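Local coordinates for protein polysaccharide deacetylase (PDB 4HD5) that binds a zinc ion and, as a member of the polysaccharide deacetylase family, probably hydrolyses non-peptide carbon-nitrogen bonds in acetylated sugar polymers, at residues R81-K86 / K195-I200; E116-A121 / L133-I138; E141-V146 / P326-T331; L163-A168 / V344-T349; F226-T231 / S256-V261. All coordinates share one frame; numbering follows the deposited sequence.

Interaction 1. Residues R81-K86 / K195-I200; sequences RTADGK and KVNKPI
R81 and N197 meet with their flat ends almost coplanar: the guanidinium and the carboxamide planes differ by 16°, and N197 OD1 sits at the guanidinium edge. R81 NH1 donates to N197 OD1 over 2.6 Å, lying in the plane of that carbonyl group, while a weak second bond of 3.0 Å joins R81 NH2 to the same N197 OD1. NH1 also turns back to its own segment, where it forms a salt bridge of 2.8 Å between R81 NH1 and D84 OD2, meeting this oxygen from above the carboxylate plane. The other carboxylate oxygen completes the triangle, since N197 ND2 donates to D84 OD1 at 3.1 Å. That bond is nearly straight (163° at the hydrogen), although the side chains of D84 and N197 cross at about a right angle. Gripped at both oxygen and nitrogen, the N197 amide has its rotation fixed. A bend of the arginine chain at chi3 (74°) helps carry the guanidinium to this position. Beside the polar group, A83 CB packs on the opposing backbone, 3.6 Å from V196 C, and A83 CA makes a CH...O contact of 3.2 Å with K195 O. This surface contact joins the turn between strands 72-81 and 90-94 to the loop entering strand 199-206; T82 OG1 is tied to E116 on strand 115-125, and N197 O to T183 on strand 183-185.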
# COMPACT_ATOMS: atom_id res chain seq x y z
N ARG A 81 -1.86 5.11 17.15
CA ARG A 81 -1.67 4.45 15.86
C ARG A 81 -0.34 3.71 15.84
O ARG A 81 0.70 4.25 16.21
CB ARG A 81 -1.74 5.47 14.73
CG ARG A 81 -3.10 6.10 14.56
CD ARG A 81 -3.04 7.30 13.63
NE ARG A 81 -2.87 6.90 12.23
CZ ARG A 81 -1.78 7.08 11.48
NH1 ARG A 81 -0.69 7.67 11.97
NH2 ARG A 81 -1.78 6.67 10.22
N THR A 82 -0.38 2.46 15.38
CA THR A 82 0.82 1.64 15.27
C THR A 82 1.90 2.36 14.47
O THR A 82 3.08 2.28 14.81
CB THR A 82 0.50 0.28 14.61
OG1 THR A 82 -0.44 -0.44 15.43
CG2 THR A 82 1.76 -0.56 14.43
N ALA A 83 1.48 3.09 13.43
CA ALA A 83 2.41 3.84 12.59
C ALA A 83 3.16 4.94 13.35
O ALA A 83 4.32 5.21 13.05
CB ALA A 83 1.67 4.44 11.42
N ASP A 84 2.51 5.56 14.33
CA ASP A 84 3.12 6.65 15.09
C ASP A 84 3.91 6.16 16.30
O ASP A 84 4.90 6.78 16.70
CB ASP A 84 2.05 7.64 15.54
CG ASP A 84 1.36 8.32 14.38
OD1 ASP A 84 2.01 8.57 13.35
OD2 ASP A 84 0.16 8.61 14.51
N GLY A 85 3.46 5.07 16.90
CA GLY A 85 4.13 4.50 18.06
C GLY A 85 3.54 4.99 19.37
O GLY A 85 2.87 6.02 19.43
N LYS A 86 3.82 4.22 20.42
CA LYS A 86 3.28 4.45 21.77
C LYS A 86 3.53 5.86 22.31
O LYS A 86 2.71 6.39 23.06
CB LYS A 86 3.88 3.41 22.72
CG LYS A 86 3.37 3.46 24.15
CD LYS A 86 1.88 3.16 24.22
CE LYS A 86 1.43 2.92 25.65
NZ LYS A 86 1.87 1.60 26.18
N LYS A 195 -0.24 -0.17 8.99
CA LYS A 195 0.75 -0.02 10.05
C LYS A 195 1.77 1.09 9.75
O LYS A 195 2.61 1.38 10.58
CB LYS A 195 1.48 -1.35 10.27
CG LYS A 195 0.54 -2.48 10.71
CD LYS A 195 1.28 -3.79 10.88
CE LYS A 195 0.31 -4.92 11.19
NZ LYS A 195 1.01 -6.23 11.11
N VAL A 196 1.68 1.72 8.58
CA VAL A 196 2.58 2.82 8.23
C VAL A 196 1.81 4.08 7.88
O VAL A 196 0.62 4.03 7.54
CB VAL A 196 3.51 2.46 7.04
CG1 VAL A 196 4.25 1.16 7.33
CG2 VAL A 196 2.73 2.35 5.74
N ASN A 197 2.51 5.21 7.94
CA ASN A 197 1.93 6.48 7.54
C ASN A 197 1.97 6.66 6.03
O ASN A 197 2.98 6.38 5.39
CB ASN A 197 2.64 7.64 8.23
CG ASN A 197 2.22 7.79 9.68
OD1 ASN A 197 1.04 7.67 10.02
ND2 ASN A 197 3.19 8.03 10.55
N LYS A 198 0.85 7.11 5.47
CA LYS A 198 0.74 7.49 4.07
C LYS A 198 1.36 6.47 3.14
O LYS A 198 2.32 6.77 2.43
CB LYS A 198 1.36 8.86 3.85
CG LYS A 198 0.62 10.00 4.53
CD LYS A 198 1.45 11.27 4.44
CE LYS A 198 0.90 12.36 5.34
NZ LYS A 198 1.66 13.62 5.13
N PRO A 199 0.82 5.25 3.14
CA PRO A 199 1.33 4.21 2.27
C PRO A 199 1.07 4.54 0.81
O PRO A 199 0.04 5.14 0.49
CB PRO A 199 0.54 2.97 2.71
CG PRO A 199 -0.72 3.51 3.29
CD PRO A 199 -0.34 4.80 3.94
N ILE A 200 2.01 4.22 -0.06
CA ILE A 200 1.86 4.47 -1.48
C ILE A 200 2.70 3.46 -2.25
O ILE A 200 3.75 3.03 -1.78
CB ILE A 200 2.24 5.92 -1.85
CG1 ILE A 200 1.89 6.24 -3.31
CG2 ILE A 200 3.71 6.22 -1.58
CD1 ILE A 200 1.69 7.73 -3.54

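Interaction 2. Residues E116-A121 / L133-I138; sequences EFQIEA and LTKSII
Q118 and I137 form a non-hydrogen-bonded pair in the antiparallel beta hairpin of strands 115-125 and 130-140, whose local axes run 163° apart and approach to 4.7 Å. The two side chains lie side by side and point the same way. From Q118 CB, 4.1 Å from I137 CD1, the chain runs on to Q118 CG, which comes to 3.6 Å from I137 CD1. Beyond it the chain is extended (chi2 -165°), and CD still skirts the isoleucine methyl. At the tip, Q118 NE2 lies 3.6 Å from K135 NZ, both of them donor groups, whereas OE1 is bonded to T82 OG1 of the adjoining turn. E120 and K135, the next non-hydrogen-bonded pair, likewise lie side by side; their charged atoms are not in contact, and E120 OE1 takes its salt bridge from K86. On the other face, with F117, I119 and I138, I138 CG2 touches both F117 CB and I119 CD1, 3.9 Å from the latter. Backbone bonds bracket the hydrogen-bonded pairs F117/I138 and I119/S136, and strand 130-140 is an outer strand of the four-stranded antiparallel sheet. Near the turn the register slips by a classic beta bulge, in which L133 and T134 both face A121: A121 N donates to T134 O at 3.0 Å, while L133 N donates to A121 O at 3.1 Å.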
# COMPACT_ATOMS: atom_id res chain seq x y z
N GLU A 116 -4.28 1.19 11.67
CA GLU A 116 -4.39 0.37 12.85
C GLU A 116 -4.19 1.20 14.12
O GLU A 116 -3.19 1.90 14.27
CB GLU A 116 -3.36 -0.77 12.77
CG GLU A 116 -3.22 -1.64 14.01
CD GLU A 116 -2.18 -2.73 13.82
OE1 GLU A 116 -2.45 -3.69 13.05
OE2 GLU A 116 -1.09 -2.62 14.42
N PHE A 117 -5.17 1.12 15.02
CA PHE A 117 -5.11 1.75 16.33
C PHE A 117 -5.04 0.68 17.41
O PHE A 117 -5.80 -0.29 17.37
CB PHE A 117 -6.36 2.60 16.59
CG PHE A 117 -6.46 3.83 15.75
CD1 PHE A 117 -6.88 3.74 14.43
CD2 PHE A 117 -6.16 5.08 16.27
CE1 PHE A 117 -6.98 4.87 13.65
CE2 PHE A 117 -6.27 6.21 15.50
CZ PHE A 117 -6.68 6.11 14.18
N GLN A 118 -4.12 0.85 18.35
CA GLN A 118 -4.03 -0.03 19.51
C GLN A 118 -4.66 0.64 20.70
O GLN A 118 -4.47 1.84 20.92
CB GLN A 118 -2.58 -0.37 19.81
CG GLN A 118 -1.87 -1.01 18.64
CD GLN A 118 -0.56 -1.66 19.02
OE1 GLN A 118 0.44 -1.55 18.30
NE2 GLN A 118 -0.54 -2.34 20.16
N ILE A 119 -5.42 -0.13 21.48
CA ILE A 119 -6.16 0.40 22.62
C ILE A 119 -5.70 -0.32 23.88
O ILE A 119 -5.73 -1.55 23.95
CB ILE A 119 -7.68 0.21 22.46
CG1 ILE A 119 -8.15 0.69 21.08
CG2 ILE A 119 -8.43 0.94 23.56
CD1 ILE A 119 -9.44 0.04 20.63
N GLU A 120 -5.27 0.47 24.86
CA GLU A 120 -4.76 -0.04 26.12
C GLU A 120 -5.59 0.57 27.25
O GLU A 120 -5.60 1.79 27.42
CB GLU A 120 -3.29 0.34 26.26
CG GLU A 120 -2.58 -0.28 27.45
CD GLU A 120 -1.07 -0.16 27.35
OE1 GLU A 120 -0.59 0.93 26.97
OE2 GLU A 120 -0.37 -1.14 27.66
N ALA A 121 -6.30 -0.28 27.99
CA ALA A 121 -7.17 0.17 29.08
C ALA A 121 -6.52 -0.10 30.43
O ALA A 121 -6.01 -1.20 30.67
CB ALA A 121 -8.51 -0.54 29.00
N LEU A 133 -5.93 -3.49 32.74
CA LEU A 133 -7.14 -4.22 32.40
C LEU A 133 -6.86 -5.11 31.20
O LEU A 133 -6.56 -6.29 31.37
CB LEU A 133 -8.31 -3.26 32.12
CG LEU A 133 -9.09 -2.75 33.34
CD1 LEU A 133 -8.17 -2.28 34.45
CD2 LEU A 133 -10.04 -1.64 32.92
N THR A 134 -6.92 -4.55 30.00
CA THR A 134 -6.77 -5.34 28.79
C THR A 134 -6.39 -4.47 27.59
O THR A 134 -6.32 -3.24 27.70
CB THR A 134 -8.06 -6.14 28.50
OG1 THR A 134 -7.81 -7.14 27.50
CG2 THR A 134 -9.18 -5.21 28.03
N LYS A 135 -6.15 -5.13 26.46
CA LYS A 135 -5.73 -4.45 25.24
C LYS A 135 -6.59 -4.90 24.06
O LYS A 135 -7.19 -5.98 24.09
CB LYS A 135 -4.26 -4.75 24.95
CG LYS A 135 -3.30 -3.91 25.77
CD LYS A 135 -1.86 -4.42 25.70
CE LYS A 135 -1.32 -4.49 24.28
NZ LYS A 135 -1.42 -3.21 23.53
N SER A 136 -6.64 -4.07 23.03
CA SER A 136 -7.41 -4.40 21.83
C SER A 136 -6.91 -3.64 20.62
O SER A 136 -6.15 -2.68 20.74
CB SER A 136 -8.89 -4.11 22.04
OG SER A 136 -9.66 -4.54 20.93
N ILE A 137 -7.37 -4.08 19.45
CA ILE A 137 -7.00 -3.47 18.17
C ILE A 137 -8.26 -3.14 17.38
O ILE A 137 -9.20 -3.93 17.32
CB ILE A 137 -6.17 -4.43 17.31
CG1 ILE A 137 -4.96 -4.97 18.09
CG2 ILE A 137 -5.73 -3.75 16.01
CD1 ILE A 137 -3.92 -3.93 18.41
N ILE A 138 -8.26 -1.95 16.80
CA ILE A 138 -9.28 -1.54 15.84
C ILE A 138 -8.56 -0.93 14.64
O ILE A 138 -7.60 -0.16 14.80
CB ILE A 138 -10.28 -0.53 16.46
CG1 ILE A 138 -11.44 -0.27 15.49
CG2 ILE A 138 -9.60 0.77 16.84
CD1 ILE A 138 -12.58 0.52 16.09

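Interaction 3. Residues E141-V146 / P326-T331; sequences EQKVPV and PGQFIT
V144 and F329 make a single antiparallel bridge between segments whose touching parts run 152° apart, with a bond in each direction. V144 N donates to F329 O at 2.7 Å in the carbonyl plane; the return bond, 2.9 Å from F329 N to V144 O, is more bent, its donor standing 38° above the plane of the accepting carbonyl. F329 CB rests against V144 O, and its CG is anti to the backbone N (chi1 179°), a setting that leads the phenyl ring away from 141-146 to an edge-to-face contact with W190. K143 and I330 add an aliphatic touch: the two chains pass at a slant, with K143 CG 3.7 Å from I330 CD1. Topologically, 141-146 is the linker by which the hairpin of strands 115-125 and 130-140 enters the TIM-like barrel, and its last residue begins strand 146-149. The opposing loop leaves strand 320-326; both of these barrel strands pair with strand 341-345. Next to the bridge, a water takes a bond from V146 N and donates to G327 O, 2.7 Å from that oxygen. A second water is held at three points on the opposite flank: it accepts from T331 N and donates to Q142 O and to E141 OE1, the last at 2.8 Å. E141 OE1 also accepts from N194 ND2, so this carboxylate oxygen is bonded twice while lying 3.5 Å from T331 CB. Q142 turns away from the contact, its NE2 bonding the carbonyl oxygens of I193 and V196.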
# COMPACT_ATOMS: atom_id res chain seq x y z
N GLU A 141 -9.49 1.13 7.81
CA GLU A 141 -8.76 0.89 6.56
C GLU A 141 -8.29 2.20 5.97
O GLU A 141 -9.06 3.15 5.90
CB GLU A 141 -9.67 0.20 5.54
CG GLU A 141 -10.07 -1.21 5.93
CD GLU A 141 -8.90 -2.16 5.99
OE1 GLU A 141 -7.87 -1.92 5.33
OE2 GLU A 141 -9.01 -3.17 6.72
N GLN A 142 -7.03 2.27 5.56
CA GLN A 142 -6.61 3.47 4.85
C GLN A 142 -6.51 3.27 3.36
O GLN A 142 -6.31 2.15 2.87
CB GLN A 142 -5.37 4.15 5.44
CG GLN A 142 -4.28 3.31 6.06
CD GLN A 142 -3.16 4.18 6.63
OE1 GLN A 142 -3.33 5.39 6.84
NE2 GLN A 142 -2.01 3.58 6.88
N LYS A 143 -6.70 4.37 2.64
CA LYS A 143 -6.65 4.37 1.20
C LYS A 143 -5.22 4.23 0.74
O LYS A 143 -4.31 4.68 1.42
CB LYS A 143 -7.29 5.65 0.66
CG LYS A 143 -8.80 5.58 0.69
CD LYS A 143 -9.50 6.93 0.60
CE LYS A 143 -8.94 7.80 -0.52
NZ LYS A 143 -8.00 8.84 -0.01
N VAL A 144 -5.04 3.58 -0.40
CA VAL A 144 -3.71 3.28 -0.92
C VAL A 144 -3.66 3.68 -2.38
O VAL A 144 -4.28 3.03 -3.22
CB VAL A 144 -3.35 1.79 -0.79
CG1 VAL A 144 -1.91 1.57 -1.21
CG2 VAL A 144 -3.59 1.29 0.63
N PRO A 145 -2.98 4.79 -2.68
CA PRO A 145 -2.76 5.09 -4.08
C PRO A 145 -1.71 4.16 -4.68
O PRO A 145 -0.68 3.90 -4.07
CB PRO A 145 -2.25 6.53 -4.07
CG PRO A 145 -2.17 6.96 -2.64
CD PRO A 145 -2.32 5.75 -1.79
N VAL A 146 -2.01 3.65 -5.87
CA VAL A 146 -1.09 2.85 -6.63
C VAL A 146 -0.79 3.63 -7.91
O VAL A 146 -1.63 3.69 -8.83
CB VAL A 146 -1.66 1.44 -6.92
CG1 VAL A 146 -0.61 0.58 -7.61
CG2 VAL A 146 -2.11 0.79 -5.61
N PRO A 326 -8.88 4.20 -13.30
CA PRO A 326 -8.43 5.29 -12.41
C PRO A 326 -9.08 5.23 -11.05
O PRO A 326 -10.29 5.00 -10.95
CB PRO A 326 -8.89 6.56 -13.14
CG PRO A 326 -10.00 6.13 -14.02
CD PRO A 326 -9.69 4.71 -14.43
N GLY A 327 -8.28 5.44 -10.02
CA GLY A 327 -8.79 5.54 -8.66
C GLY A 327 -7.75 5.11 -7.65
O GLY A 327 -6.66 4.67 -8.01
N GLN A 328 -8.11 5.22 -6.37
CA GLN A 328 -7.27 4.78 -5.28
C GLN A 328 -7.86 3.52 -4.67
O GLN A 328 -9.08 3.37 -4.62
CB GLN A 328 -7.19 5.87 -4.22
CG GLN A 328 -6.63 7.18 -4.75
CD GLN A 328 -6.34 8.18 -3.65
OE1 GLN A 328 -6.43 9.40 -3.87
NE2 GLN A 328 -5.97 7.68 -2.47
N PHE A 329 -7.00 2.63 -4.20
CA PHE A 329 -7.48 1.40 -3.58
C PHE A 329 -7.87 1.60 -2.13
O PHE A 329 -7.24 2.35 -1.39
CB PHE A 329 -6.41 0.30 -3.66
CG PHE A 329 -6.85 -0.99 -3.03
CD1 PHE A 329 -7.57 -1.92 -3.75
CD2 PHE A 329 -6.57 -1.25 -1.69
CE1 PHE A 329 -8.00 -3.09 -3.17
CE2 PHE A 329 -7.01 -2.42 -1.10
CZ PHE A 329 -7.72 -3.35 -1.84
N ILE A 330 -8.92 0.90 -1.71
CA ILE A 330 -9.21 0.74 -0.30
C ILE A 330 -9.81 -0.65 -0.10
O ILE A 330 -10.49 -1.16 -0.98
CB ILE A 330 -10.13 1.86 0.25
CG1 ILE A 330 -10.25 1.76 1.77
CG2 ILE A 330 -11.51 1.83 -0.41
CD1 ILE A 330 -10.87 2.98 2.42
N THR A 331 -9.50 -1.27 1.03
CA THR A 331 -9.94 -2.63 1.30
C THR A 331 -11.40 -2.59 1.72
O THR A 331 -11.74 -2.00 2.75
CB THR A 331 -9.08 -3.30 2.40
OG1 THR A 331 -7.70 -3.34 2.00
CG2 THR A 331 -9.58 -4.72 2.70
O HOH W 1 -7.24 -0.60 2.94
O HOH W 2 -4.75 3.25 -6.76

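Interaction 4. Residues L163-A168 / V344-T349; sequences LFVSPA and VRIHHT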
# COMPACT_ATOMS: atom_id res chain seq x y z
N LEU A 163 2.66 8.86 -22.05
CA LEU A 163 3.31 7.84 -21.21
C LEU A 163 4.73 8.22 -20.75
O LEU A 163 5.37 7.44 -20.05
CB LEU A 163 3.37 6.49 -21.95
CG LEU A 163 2.22 5.48 -21.77
CD1 LEU A 163 0.86 6.13 -21.57
CD2 LEU A 163 2.17 4.48 -22.93
N PHE A 164 5.20 9.40 -21.12
CA PHE A 164 6.54 9.85 -20.77
C PHE A 164 6.49 10.92 -19.71
O PHE A 164 5.85 11.95 -19.90
CB PHE A 164 7.27 10.38 -22.00
CG PHE A 164 7.87 9.29 -22.81
CD1 PHE A 164 7.07 8.52 -23.63
CD2 PHE A 164 9.22 8.98 -22.71
CE1 PHE A 164 7.60 7.49 -24.38
CE2 PHE A 164 9.76 7.94 -23.44
CZ PHE A 164 8.95 7.20 -24.28
N VAL A 165 7.15 10.66 -18.59
CA VAL A 165 7.30 11.66 -17.53
C VAL A 165 8.79 12.00 -17.45
O VAL A 165 9.62 11.10 -17.33
CB VAL A 165 6.78 11.12 -16.18
CG1 VAL A 165 7.16 12.05 -15.04
CG2 VAL A 165 5.26 10.91 -16.24
N SER A 166 9.11 13.29 -17.55
CA SER A 166 10.50 13.71 -17.59
C SER A 166 11.20 13.38 -16.28
O SER A 166 10.57 13.32 -15.24
CB SER A 166 10.62 15.21 -17.87
OG SER A 166 10.07 15.98 -16.80
N PRO A 167 12.52 13.12 -16.35
CA PRO A 167 13.31 12.97 -15.13
C PRO A 167 13.13 14.12 -14.14
O PRO A 167 13.04 13.88 -12.95
CB PRO A 167 14.74 12.93 -15.66
CG PRO A 167 14.61 12.29 -17.00
CD PRO A 167 13.28 12.75 -17.55
N ALA A 168 13.06 15.36 -14.63
CA ALA A 168 12.86 16.50 -13.72
C ALA A 168 11.53 16.40 -12.99
O ALA A 168 11.47 16.61 -11.79
CB ALA A 168 12.97 17.83 -14.46
N VAL A 344 -3.58 5.12 -10.10
CA VAL A 344 -3.55 6.56 -10.37
C VAL A 344 -2.56 6.78 -11.52
O VAL A 344 -1.37 6.49 -11.39
CB VAL A 344 -3.09 7.36 -9.12
CG1 VAL A 344 -3.05 8.86 -9.40
CG2 VAL A 344 -4.00 7.10 -7.93
N ARG A 345 -3.07 7.30 -12.62
CA ARG A 345 -2.26 7.57 -13.81
C ARG A 345 -1.52 8.89 -13.65
O ARG A 345 -2.14 9.90 -13.27
CB ARG A 345 -3.16 7.62 -15.04
CG ARG A 345 -2.42 7.79 -16.35
CD ARG A 345 -3.38 7.78 -17.53
NE ARG A 345 -3.80 6.44 -17.95
CZ ARG A 345 -3.05 5.58 -18.65
NH1 ARG A 345 -1.80 5.88 -18.99
NH2 ARG A 345 -3.54 4.39 -18.97
N ILE A 346 -0.22 8.89 -13.93
CA ILE A 346 0.57 10.13 -14.00
C ILE A 346 0.78 10.43 -15.48
O ILE A 346 1.16 9.55 -16.24
CB ILE A 346 1.94 10.01 -13.28
CG1 ILE A 346 1.77 9.57 -11.80
CG2 ILE A 346 2.71 11.32 -13.36
CD1 ILE A 346 0.65 10.28 -11.07
N HIS A 347 0.49 11.67 -15.89
CA HIS A 347 0.51 12.05 -17.30
C HIS A 347 1.77 12.85 -17.62
O HIS A 347 2.45 13.36 -16.73
CB HIS A 347 -0.70 12.93 -17.64
CG HIS A 347 -2.02 12.30 -17.33
ND1 HIS A 347 -2.67 11.47 -18.21
CD2 HIS A 347 -2.83 12.41 -16.25
CE1 HIS A 347 -3.82 11.08 -17.69
NE2 HIS A 347 -3.94 11.64 -16.50
N HIS A 348 2.05 12.99 -18.90
CA HIS A 348 3.19 13.77 -19.39
C HIS A 348 3.22 15.20 -18.82
O HIS A 348 4.30 15.72 -18.50
CB HIS A 348 3.12 13.78 -20.92
CG HIS A 348 4.27 14.46 -21.60
ND1 HIS A 348 4.08 15.48 -22.50
CD2 HIS A 348 5.60 14.24 -21.55
CE1 HIS A 348 5.26 15.88 -22.96
NE2 HIS A 348 6.20 15.14 -22.41
N THR A 349 2.05 15.83 -18.70
CA THR A 349 1.93 17.22 -18.29
C THR A 349 1.50 17.40 -16.84
O THR A 349 1.27 18.53 -16.40
CB THR A 349 0.89 17.95 -19.17
OG1 THR A 349 -0.33 17.23 -19.14
CG2 THR A 349 1.38 18.06 -20.61
O HOH W 3 7.12 15.14 -18.63
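S166 N and H348 O share one water, which accepts from the first and donates to the second, each at 2.9 Å from the water oxygen. No direct hydrogen bond joins the segments, so this water is their firm polar link. Near it, H348 CA makes a CH...O contact of 3.3 Å with F164 O (139° at the hydrogen). The apolar touch is V165 CG2 to I346 CG2 at 3.9 Å, the two side chains meeting at a slant, and V165 CG2 also abuts H347 O. At the other end L163 CD1 comes to the edge of the R345 guanidinium, 3.7 Å from R345 NH1. The arginine starts out extended, CG anti to the backbone N (chi1 -176°), and bends at chi3; its CG lies over one face of the H347 ring, toward the rim, and H347 ND1 is bonded to D162 OD2. S166 is the N-cap of helix 167-179, its OG accepting from N169 N. The contact thus joins the end of barrel strand 341-345 and the loop after it to the short strand 164-165 that leads into that helix, beside the metal centre: L163's side chain is about 6 Å from that of D206 and about 8 Å from the zinc ion, which is bound by D206, H264 and H268, the Asp-His-His site typical of this deacetylase family.

Interaction 5. Residues F226-T231 / S256-V261; sequences FKPAAT and SGIFSV
A230 and F259 pair across the two parallel strands of a beta-alpha-beta unit, strand 230-234, helix 247-255 and strand 259-263. The bonding follows the parallel pattern, one residue using both its backbone groups on the neighbours of its partner: A230 N donates to I258 O at 2.8 Å, and S260 N donates to A230 O, also at 2.8 Å and nearly straight (169°). I258 O is met as well by A229 CA, a CH...O contact of 3.0 Å. On one face of the sheet the F259 ring tips toward the other strand, bringing its CE1 to 3.8 Å from A230 CB. Further back, I258 packs along P228: the branch methyl I258 CG2 is 3.7 Å from P228 O, and the tip of the longer branch faces the proline ring. On the opposite face T231 and S260 share a water, which donates to S260 OG and lies 2.8 Å from T231 OG1. The serine hydroxyl, anti to its backbone N (chi1 174°), is bonded to E188 OE2 too, so this buried group has several partners. Where the helix ends, G257 leaves helical angles with a positive phi (90°), and S256 OG accepts from I258 N, an ST turn that leads the chain into the strand. Strand 259-263 is followed at once by the zinc ligand H264, whose side chain is about 9 Å from that of T231. Such parallel pairing, with a helix between, is typical of the TIM-like barrel of polysaccharide deacetylases.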
# COMPACT_ATOMS: atom_id res chain seq x y z
N PHE A 226 14.61 8.41 4.33
CA PHE A 226 13.83 7.99 3.17
C PHE A 226 14.37 6.71 2.52
O PHE A 226 15.49 6.68 2.04
CB PHE A 226 13.81 9.12 2.14
CG PHE A 226 12.85 8.91 1.00
CD1 PHE A 226 11.48 8.82 1.24
CD2 PHE A 226 13.30 8.82 -0.30
CE1 PHE A 226 10.59 8.64 0.20
CE2 PHE A 226 12.41 8.64 -1.35
CZ PHE A 226 11.06 8.55 -1.10
N LYS A 227 13.54 5.67 2.51
CA LYS A 227 13.90 4.38 1.96
C LYS A 227 12.96 4.07 0.80
O LYS A 227 11.91 3.47 1.01
CB LYS A 227 13.73 3.30 3.02
CG LYS A 227 14.61 3.47 4.24
CD LYS A 227 14.25 2.43 5.30
CE LYS A 227 15.04 2.66 6.58
NZ LYS A 227 16.51 2.65 6.31
N PRO A 228 13.33 4.47 -0.42
CA PRO A 228 12.39 4.29 -1.53
C PRO A 228 12.26 2.84 -1.96
O PRO A 228 13.17 2.03 -1.78
CB PRO A 228 13.02 5.11 -2.65
CG PRO A 228 14.48 5.04 -2.37
CD PRO A 228 14.63 5.00 -0.88
N ALA A 229 11.12 2.54 -2.56
CA ALA A 229 10.85 1.22 -3.08
C ALA A 229 9.89 1.42 -4.23
O ALA A 229 9.11 2.36 -4.23
CB ALA A 229 10.23 0.35 -2.02
N ALA A 230 9.97 0.55 -5.22
CA ALA A 230 9.03 0.59 -6.34
C ALA A 230 8.89 -0.77 -6.97
O ALA A 230 9.71 -1.67 -6.76
CB ALA A 230 9.50 1.60 -7.38
N THR A 231 7.83 -0.91 -7.76
CA THR A 231 7.49 -2.14 -8.43
C THR A 231 7.65 -1.93 -9.94
O THR A 231 7.16 -0.97 -10.50
CB THR A 231 6.05 -2.57 -8.10
OG1 THR A 231 5.97 -2.90 -6.71
CG2 THR A 231 5.63 -3.79 -8.93
N SER A 256 19.64 -4.01 -4.98
CA SER A 256 19.69 -2.72 -4.29
C SER A 256 18.67 -2.61 -3.16
O SER A 256 18.82 -1.80 -2.25
CB SER A 256 19.44 -1.59 -5.28
OG SER A 256 18.08 -1.58 -5.68
N GLY A 257 17.61 -3.42 -3.22
CA GLY A 257 16.55 -3.35 -2.24
C GLY A 257 15.44 -2.38 -2.61
O GLY A 257 14.42 -2.35 -1.95
N ILE A 258 15.63 -1.60 -3.67
CA ILE A 258 14.67 -0.58 -4.07
C ILE A 258 13.54 -1.17 -4.91
O ILE A 258 12.38 -0.81 -4.72
CB ILE A 258 15.33 0.59 -4.84
CG1 ILE A 258 16.38 1.28 -3.95
CG2 ILE A 258 14.29 1.60 -5.31
CD1 ILE A 258 17.11 2.42 -4.62
N PHE A 259 13.86 -2.07 -5.83
CA PHE A 259 12.85 -2.56 -6.76
C PHE A 259 12.36 -3.96 -6.46
O PHE A 259 13.14 -4.85 -6.13
CB PHE A 259 13.36 -2.53 -8.19
CG PHE A 259 13.16 -1.22 -8.86
CD1 PHE A 259 11.95 -0.93 -9.47
CD2 PHE A 259 14.17 -0.27 -8.88
CE1 PHE A 259 11.75 0.29 -10.09
CE2 PHE A 259 13.97 0.95 -9.50
CZ PHE A 259 12.77 1.23 -10.11
N SER A 260 11.05 -4.13 -6.61
CA SER A 260 10.43 -5.43 -6.65
C SER A 260 10.02 -5.63 -8.11
O SER A 260 9.27 -4.82 -8.68
CB SER A 260 9.21 -5.48 -5.73
OG SER A 260 8.49 -6.70 -5.87
N VAL A 261 10.50 -6.70 -8.72
CA VAL A 261 10.26 -6.91 -10.15
C VAL A 261 9.22 -8.00 -10.33
O VAL A 261 9.38 -9.13 -9.86
CB VAL A 261 11.57 -7.18 -10.93
CG1 VAL A 261 11.29 -7.31 -12.42
CG2 VAL A 261 12.57 -6.05 -10.67
O HOH W 4 5.71 -5.49 -5.63

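Interactions 2 and 5 are both strand pairings, but interaction 2 is antiparallel and partly buried in the outlying sheet domain, whereas interaction 5 is parallel and buried in the barrel. Between these domains, interaction 1 is a surface contact of charged and amide side chains, and the more buried interaction 3 combines one backbone bridge with waters. Interaction 1 touches both interaction 2 and interaction 3 through polar side chains, while interaction 3 meets interaction 4 by a backbone pairing, V146 O with V344 N. Interaction 4, water-linked, with apolar and CH...O contacts, lies closest to the zinc, about 43 Å centre to centre from interaction 2.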